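Local atomic coordinates of beta-fructofuranosidase (Bifidobacterium adolescentis, PDB entry 6NOB), a protein that probably hydrolyses terminal beta-D-fructofuranoside residues, as in sucrose, as a member of glycoside hydrolase family 32. Residues 113-118 with 609-614; 119-124 with 589-594. One frame throughout, in Å; residues are numbered along the deposited sequence.

Interaction 1: 113-118 with 609-614; sequences NRFGRS and GADGDG
F115 meets D611 and G609 near the surface, held out on a turn that follows helix 108-112. N113 is where the chain leaves that helix, its ND2 hydrogen-bonded back to E109. R114 opens a type II beta turn that R117 closes, with R117 N bonded to R114 O at 3.1 Å; the R114 side chain points away from 609-614 and forms a salt bridge with D101. At F115 the side chain leaves the backbone toward 609-614, its CG anti to the backbone N (chi1 178°), which carries the ring across to the other loop. F115 CD1 lies 3.6 Å from D611 CB, so the aspartate offers its methylene carbon to the ring, while the carboxylate plane is turned 55° from that of the ring. Further along the same ring side, F115 CE1 comes within 3.6 Å of G609 O, which lies in the plane of the ring, at its edge. No hydrogen bond joins the two segments. G116 then takes the positive-phi position of the turn, and R117 forms a salt bridge with E123. The arrangement is that of an aromatic at a beta-turn corner resting against an interstrand loop; here the turn lies on the approach to the family 32 propeller, and the loop joins strands 601-606 and 614-620 of the C-terminal beta-sandwich.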
ATOM      1  N   ASN A 113      12.197   0.565 -16.846  1.00 45.60           N
ATOM      2  CA  ASN A 113      11.652   0.491 -18.204  1.00 48.58           C
ATOM      3  C   ASN A 113      11.743  -0.948 -18.720  1.00 52.95           C
ATOM      4  O   ASN A 113      12.544  -1.291 -19.590  1.00 57.63           O
ATOM      5  CB  ASN A 113      12.375   1.470 -19.120  1.00 48.09           C
ATOM      6  CG  ASN A 113      11.772   1.519 -20.508  1.00 57.17           C
ATOM      7  OD1 ASN A 113      10.558   1.392 -20.675  1.00 62.60           O
ATOM      8  ND2 ASN A 113      12.620   1.699 -21.515  1.00 58.15           N
ATOM      9  N   ARG A 114      10.888  -1.799 -18.154  1.00 51.03           N
ATOM     10  CA  ARG A 114      10.849  -3.213 -18.500  1.00 51.78           C
ATOM     11  C   ARG A 114       9.407  -3.695 -18.530  1.00 49.66           C
ATOM     12  O   ARG A 114       8.571  -3.249 -17.739  1.00 51.22           O
ATOM     13  CB  ARG A 114      11.641  -4.077 -17.505  1.00 52.97           C
ATOM     14  CG  ARG A 114      13.083  -3.657 -17.296  1.00 57.72           C
ATOM     15  CD  ARG A 114      13.746  -4.523 -16.241  1.00 53.56           C
ATOM     16  NE  ARG A 114      13.623  -5.943 -16.557  1.00 56.78           N
ATOM     17  CZ  ARG A 114      14.439  -6.596 -17.375  1.00 57.90           C
ATOM     18  NH1 ARG A 114      15.442  -5.956 -17.962  1.00 54.81           N
ATOM     19  NH2 ARG A 114      14.256  -7.889 -17.607  1.00 59.23           N
ATOM     20  N   PHE A 115       9.127  -4.617 -19.450  1.00 48.38           N
ATOM     21  CA  PHE A 115       7.812  -5.242 -19.513  1.00 48.93           C
ATOM     22  C   PHE A 115       7.476  -5.889 -18.175  1.00 49.90           C
ATOM     23  O   PHE A 115       8.307  -6.579 -17.578  1.00 48.19           O
ATOM     24  CB  PHE A 115       7.779  -6.277 -20.639  1.00 49.45           C
ATOM     25  CG  PHE A 115       6.470  -7.010 -20.762  1.00 55.64           C
ATOM     26  CD1 PHE A 115       5.301  -6.333 -21.077  1.00 57.15           C
ATOM     27  CD2 PHE A 115       6.413  -8.385 -20.583  1.00 56.31           C
ATOM     28  CE1 PHE A 115       4.100  -7.012 -21.197  1.00 59.17           C
ATOM     29  CE2 PHE A 115       5.216  -9.069 -20.700  1.00 54.01           C
ATOM     30  CZ  PHE A 115       4.059  -8.383 -21.007  1.00 56.02           C
ATOM     31  N   GLY A 116       6.258  -5.649 -17.695  1.00 46.99           N
ATOM     32  CA  GLY A 116       5.840  -6.094 -16.384  1.00 43.16           C
ATOM     33  C   GLY A 116       5.891  -5.030 -15.308  1.00 48.45           C
ATOM     34  O   GLY A 116       5.440  -5.288 -14.185  1.00 50.35           O
ATOM     35  N   ARG A 117       6.427  -3.852 -15.610  1.00 47.12           N
ATOM     36  CA  ARG A 117       6.485  -2.746 -14.668  1.00 47.43           C
ATOM     37  C   ARG A 117       5.572  -1.618 -15.129  1.00 45.57           C
ATOM     38  O   ARG A 117       5.318  -1.451 -16.326  1.00 45.55           O
ATOM     39  CB  ARG A 117       7.914  -2.214 -14.513  1.00 44.47           C
ATOM     40  CG  ARG A 117       8.968  -3.289 -14.317  1.00 42.57           C
ATOM     41  CD  ARG A 117      10.173  -2.753 -13.560  1.00 41.08           C
ATOM     42  NE  ARG A 117       9.834  -2.388 -12.188  1.00 39.35           N
ATOM     43  CZ  ARG A 117      10.705  -2.347 -11.185  1.00 37.53           C
ATOM     44  NH1 ARG A 117      10.305  -2.005  -9.969  1.00 35.64           N
ATOM     45  NH2 ARG A 117      11.979  -2.655 -11.394  1.00 38.27           N
ATOM     46  N   SER A 118       5.071  -0.849 -14.166  1.00 43.92           N
ATOM     47  CA  SER A 118       4.314   0.349 -14.485  1.00 44.26           C
ATOM     48  C   SER A 118       5.266   1.510 -14.748  1.00 43.16           C
ATOM     49  O   SER A 118       6.452   1.465 -14.411  1.00 35.55           O
ATOM     50  CB  SER A 118       3.354   0.703 -13.351  1.00 43.44           C
ATOM     51  OG  SER A 118       4.069   1.166 -12.216  1.00 44.42           O
ATOM     52  N   GLY A 609      -1.237  -5.007 -19.796  1.00 48.62           N
ATOM     53  CA  GLY A 609      -1.407  -4.762 -21.210  1.00 44.74           C
ATOM     54  C   GLY A 609      -0.180  -5.166 -22.000  1.00 47.77           C
ATOM     55  O   GLY A 609       0.918  -5.329 -21.465  1.00 53.29           O
ATOM     56  N   ALA A 610      -0.375  -5.343 -23.304  1.00 45.37           N
ATOM     57  CA  ALA A 610       0.727  -5.739 -24.170  1.00 50.59           C
ATOM     58  C   ALA A 610       1.814  -4.669 -24.176  1.00 52.29           C
ATOM     59  O   ALA A 610       1.546  -3.476 -24.002  1.00 48.20           O
ATOM     60  CB  ALA A 610       0.225  -5.988 -25.592  1.00 46.23           C
ATOM     61  N   ASP A 611       3.056  -5.110 -24.361  1.00 46.61           N
ATOM     62  CA  ASP A 611       4.165  -4.172 -24.461  1.00 51.71           C
ATOM     63  C   ASP A 611       4.062  -3.375 -25.755  1.00 56.83           C
ATOM     64  O   ASP A 611       3.500  -3.833 -26.754  1.00 60.84           O
ATOM     65  CB  ASP A 611       5.504  -4.907 -24.400  1.00 56.58           C
ATOM     66  CG  ASP A 611       6.620  -4.040 -23.844  1.00 61.22           C
ATOM     67  OD1 ASP A 611       6.342  -3.189 -22.971  1.00 60.33           O
ATOM     68  OD2 ASP A 611       7.777  -4.207 -24.281  1.00 67.81           O
ATOM     69  N   GLY A 612       4.609  -2.164 -25.729  1.00 52.51           N
ATOM     70  CA  GLY A 612       4.523  -1.290 -26.881  1.00 49.73           C
ATOM     71  C   GLY A 612       3.314  -0.382 -26.814  1.00 51.40           C
ATOM     72  O   GLY A 612       2.971   0.120 -25.741  1.00 54.83           O
ATOM     73  N   ASP A 613       2.650  -0.177 -27.945  1.00 56.40           N
ATOM     74  CA  ASP A 613       1.530   0.749 -28.000  1.00 56.79           C
ATOM     75  C   ASP A 613       0.234   0.069 -27.572  1.00 55.41           C
ATOM     76  O   ASP A 613       0.041  -1.133 -27.768  1.00 56.77           O
ATOM     77  CB  ASP A 613       1.374   1.318 -29.410  1.00 59.44           C
ATOM     78  CG  ASP A 613       2.489   2.280 -29.776  1.00 62.20           C
ATOM     79  OD1 ASP A 613       3.249   2.688 -28.872  1.00 56.96           O
ATOM     80  OD2 ASP A 613       2.605   2.621 -30.974  1.00 64.73           O
ATOM     81  N   GLY A 614      -0.655   0.865 -26.975  1.00 54.53           N
ATOM     82  CA  GLY A 614      -1.988   0.433 -26.631  1.00 53.15           C
ATOM     83  C   GLY A 614      -3.041   1.069 -27.520  1.00 56.77           C
ATOM     84  O   GLY A 614      -2.746   1.679 -28.549  1.00 60.44           O
TER

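Interaction 2: 119-124 with 589-594; sequences GAHFEP and RNVVEV
The buried joint between the catalytic beta-propeller and the C-terminal beta-sandwich of family 32 enzymes is represented here by H121, on the chain leading into strand 127-138, and by V591 and E593 on sandwich strand 591-596. The imidazole reaches across with CG anti to the carbonyl carbon (chi1 -66°), and H121 NE2 donates to E593 OE2 at 2.6 Å, with an N-H...O angle of 153°. The acceptor lies close to the ring plane, and the proton arrives on the anti side of the carboxylate. One face of the same ring is covered by a methyl group: V591 CG1 stands 3.8 Å from the ring centroid, 24° off the normal, in a CH-pi contact displaced toward the H121 CE1 side, where V591 CG1 and H121 CE1 are 3.5 Å apart. Earlier in both segments, G119, which has no side chain, allows R589 CD to come within 3.5 Å of G119 N. The polar end of R589 turns elsewhere, with NE bonded to R117 O. E123 and N590 do not touch, but a water bridges them, 2.9 Å from E123 OE2 and 3.0 Å from N590 ND2. Second partners hold the histidine and the glutamate in place. H121 ND1 is hydrogen-bonded to D588, whereas E593 pairs through OE1 with R476 and through OE2 with L474 N, both residues on strand 468-481. With a carboxylate at each ring nitrogen, the imidazole is fixed in rotation, and the surroundings would probably stabilise its protonated form; R476 would partly offset the charge of E593.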
ATOM      1  N   GLY A 119       4.731   2.569 -15.350  1.00 46.84           N
ATOM      2  CA  GLY A 119       5.544   3.721 -15.690  1.00 41.84           C
ATOM      3  C   GLY A 119       5.423   4.893 -14.735  1.00 46.49           C
ATOM      4  O   GLY A 119       6.344   5.710 -14.643  1.00 53.04           O
ATOM      5  N   ALA A 120       4.300   4.991 -14.015  1.00 44.19           N
ATOM      6  CA  ALA A 120       4.018   6.162 -13.196  1.00 40.52           C
ATOM      7  C   ALA A 120       3.583   5.848 -11.771  1.00 40.83           C
ATOM      8  O   ALA A 120       3.300   6.782 -11.013  1.00 41.24           O
ATOM      9  CB  ALA A 120       2.938   7.031 -13.860  1.00 35.30           C
ATOM     10  N   HIS A 121       3.510   4.580 -11.384  1.00 41.12           N
ATOM     11  CA  HIS A 121       3.188   4.208 -10.015  1.00 39.65           C
ATOM     12  C   HIS A 121       4.468   3.864  -9.266  1.00 41.10           C
ATOM     13  O   HIS A 121       5.445   3.399  -9.858  1.00 44.39           O
ATOM     14  CB  HIS A 121       2.224   3.018  -9.976  1.00 35.74           C
ATOM     15  CG  HIS A 121       0.867   3.319 -10.531  1.00 37.91           C
ATOM     16  ND1 HIS A 121       0.641   3.528 -11.875  1.00 33.58           N
ATOM     17  CD2 HIS A 121      -0.338   3.439  -9.924  1.00 32.32           C
ATOM     18  CE1 HIS A 121      -0.643   3.770 -12.071  1.00 39.76           C
ATOM     19  NE2 HIS A 121      -1.261   3.721 -10.904  1.00 40.36           N
ATOM     20  N   PHE A 122       4.463   4.102  -7.956  1.00 35.63           N
ATOM     21  CA  PHE A 122       5.649   3.798  -7.168  1.00 38.93           C
ATOM     22  C   PHE A 122       5.848   2.292  -7.063  1.00 44.20           C
ATOM     23  O   PHE A 122       4.910   1.545  -6.761  1.00 39.10           O
ATOM     24  CB  PHE A 122       5.566   4.402  -5.767  1.00 35.88           C
ATOM     25  CG  PHE A 122       6.771   4.090  -4.922  1.00 38.45           C
ATOM     26  CD1 PHE A 122       7.927   4.846  -5.040  1.00 39.66           C
ATOM     27  CD2 PHE A 122       6.766   3.013  -4.046  1.00 37.72           C
ATOM     28  CE1 PHE A 122       9.049   4.550  -4.282  1.00 40.90           C
ATOM     29  CE2 PHE A 122       7.885   2.710  -3.289  1.00 35.13           C
ATOM     30  CZ  PHE A 122       9.026   3.482  -3.405  1.00 39.53           C
ATOM     31  N   GLU A 123       7.075   1.851  -7.310  1.00 47.62           N
ATOM     32  CA  GLU A 123       7.514   0.482  -7.110  1.00 42.44           C
ATOM     33  C   GLU A 123       8.927   0.525  -6.551  1.00 45.68           C
ATOM     34  O   GLU A 123       9.680   1.464  -6.841  1.00 46.35           O
ATOM     35  CB  GLU A 123       7.507  -0.330  -8.417  1.00 41.07           C
ATOM     36  CG  GLU A 123       6.182  -0.354  -9.162  1.00 37.41           C
ATOM     37  CD  GLU A 123       6.295  -1.033 -10.516  1.00 41.40           C
ATOM     38  OE1 GLU A 123       7.391  -1.548 -10.829  1.00 42.47           O
ATOM     39  OE2 GLU A 123       5.295  -1.050 -11.268  1.00 41.00           O
ATOM     40  N   PRO A 124       9.313  -0.457  -5.742  1.00 43.68           N
ATOM     41  CA  PRO A 124      10.714  -0.555  -5.326  1.00 40.15           C
ATOM     42  C   PRO A 124      11.586  -0.970  -6.502  1.00 41.42           C
ATOM     43  O   PRO A 124      11.099  -1.339  -7.573  1.00 44.62           O
ATOM     44  CB  PRO A 124      10.690  -1.623  -4.231  1.00 36.28           C
ATOM     45  CG  PRO A 124       9.509  -2.469  -4.575  1.00 37.68           C
ATOM     46  CD  PRO A 124       8.488  -1.526  -5.152  1.00 40.13           C
ATOM     47  N   ARG A 589       0.353   1.001 -18.342  1.00 48.45           N
ATOM     48  CA  ARG A 589       1.058  -0.194 -18.805  1.00 48.48           C
ATOM     49  C   ARG A 589       0.493  -1.493 -18.236  1.00 51.52           C
ATOM     50  O   ARG A 589       0.124  -2.392 -19.000  1.00 50.09           O
ATOM     51  CB  ARG A 589       2.554  -0.080 -18.490  1.00 42.45           C
ATOM     52  CG  ARG A 589       3.280   0.936 -19.364  1.00 42.78           C
ATOM     53  CD  ARG A 589       4.539   1.457 -18.692  1.00 42.04           C
ATOM     54  NE  ARG A 589       5.550   0.415 -18.540  1.00 47.94           N
ATOM     55  CZ  ARG A 589       6.452   0.109 -19.467  1.00 50.08           C
ATOM     56  NH1 ARG A 589       6.470   0.766 -20.620  1.00 46.92           N
ATOM     57  NH2 ARG A 589       7.337  -0.853 -19.243  1.00 47.27           N
ATOM     58  N   ASN A 590       0.426  -1.621 -16.906  1.00 54.29           N
ATOM     59  CA  ASN A 590      -0.053  -2.869 -16.320  1.00 50.68           C
ATOM     60  C   ASN A 590      -1.012  -2.650 -15.154  1.00 47.15           C
ATOM     61  O   ASN A 590      -1.142  -3.535 -14.301  1.00 41.16           O
ATOM     62  CB  ASN A 590       1.122  -3.748 -15.864  1.00 48.52           C
ATOM     63  CG  ASN A 590       1.948  -3.105 -14.761  1.00 50.18           C
ATOM     64  OD1 ASN A 590       1.695  -1.971 -14.350  1.00 50.97           O
ATOM     65  ND2 ASN A 590       2.943  -3.836 -14.271  1.00 47.43           N
ATOM     66  N   VAL A 591      -1.683  -1.503 -15.093  1.00 44.22           N
ATOM     67  CA  VAL A 591      -2.636  -1.225 -14.023  1.00 38.64           C
ATOM     68  C   VAL A 591      -3.591  -0.148 -14.516  1.00 42.18           C
ATOM     69  O   VAL A 591      -3.192   0.779 -15.227  1.00 44.19           O
ATOM     70  CB  VAL A 591      -1.910  -0.810 -12.719  1.00 41.41           C
ATOM     71  CG1 VAL A 591      -1.056   0.437 -12.945  1.00 39.57           C
ATOM     72  CG2 VAL A 591      -2.904  -0.593 -11.582  1.00 40.60           C
ATOM     73  N   VAL A 592      -4.863  -0.289 -14.149  1.00 44.13           N
ATOM     74  CA  VAL A 592      -5.899   0.669 -14.508  1.00 41.15           C
ATOM     75  C   VAL A 592      -6.475   1.256 -13.229  1.00 43.87           C
ATOM     76  O   VAL A 592      -6.549   0.586 -12.194  1.00 44.09           O
ATOM     77  CB  VAL A 592      -7.010   0.025 -15.373  1.00 36.63           C
ATOM     78  CG1 VAL A 592      -7.909  -0.868 -14.531  1.00 35.03           C
ATOM     79  CG2 VAL A 592      -7.830   1.091 -16.086  1.00 34.75           C
ATOM     80  N   GLU A 593      -6.848   2.533 -13.294  1.00 45.43           N
ATOM     81  CA  GLU A 593      -7.572   3.199 -12.216  1.00 43.61           C
ATOM     82  C   GLU A 593      -8.635   4.080 -12.854  1.00 47.93           C
ATOM     83  O   GLU A 593      -8.312   4.947 -13.673  1.00 51.05           O
ATOM     84  CB  GLU A 593      -6.635   4.025 -11.326  1.00 38.27           C
ATOM     85  CG  GLU A 593      -5.492   3.221 -10.718  1.00 45.31           C
ATOM     86  CD  GLU A 593      -4.750   3.973  -9.635  1.00 47.09           C
ATOM     87  OE1 GLU A 593      -5.359   4.249  -8.582  1.00 49.30           O
ATOM     88  OE2 GLU A 593      -3.555   4.283  -9.835  1.00 44.97           O
ATOM     89  N   VAL A 594      -9.893   3.850 -12.491  1.00 47.09           N
ATOM     90  CA  VAL A 594     -11.036   4.485 -13.135  1.00 41.96           C
ATOM     91  C   VAL A 594     -11.809   5.279 -12.092  1.00 42.81           C
ATOM     92  O   VAL A 594     -12.067   4.781 -10.990  1.00 49.47           O
ATOM     93  CB  VAL A 594     -11.945   3.443 -13.813  1.00 41.49           C
ATOM     94  CG1 VAL A 594     -13.164   4.113 -14.421  1.00 43.34           C
ATOM     95  CG2 VAL A 594     -11.168   2.665 -14.866  1.00 33.54           C
TER
HETATM   96  O   HOH W   1       4.560  -3.768 -11.713  1.00 36.27           O

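In the fold
Two successive pieces of one loop, between helix 108-112 and strand 127-138, are laid against the same C-terminal sandwich, and their chemistry changes with depth. Interaction 1 lies near the surface, its centre about 22 Å from the centre of the chain, and relies on van der Waals contact alone across its segments. Interaction 2, its centre about 12 Å from the centre of the chain, is buried and combines a hydrogen bond, a CH-pi contact and a bridging water. Their centres are 11 Å apart, and side chains tie them together: R117 NH1 probably bonds P124 O at 2.6 Å, and S118 OG probably bonds E123 OE2 at 2.7 Å. G609 and R589 are also joined through their backbones, linking the two sandwich segments.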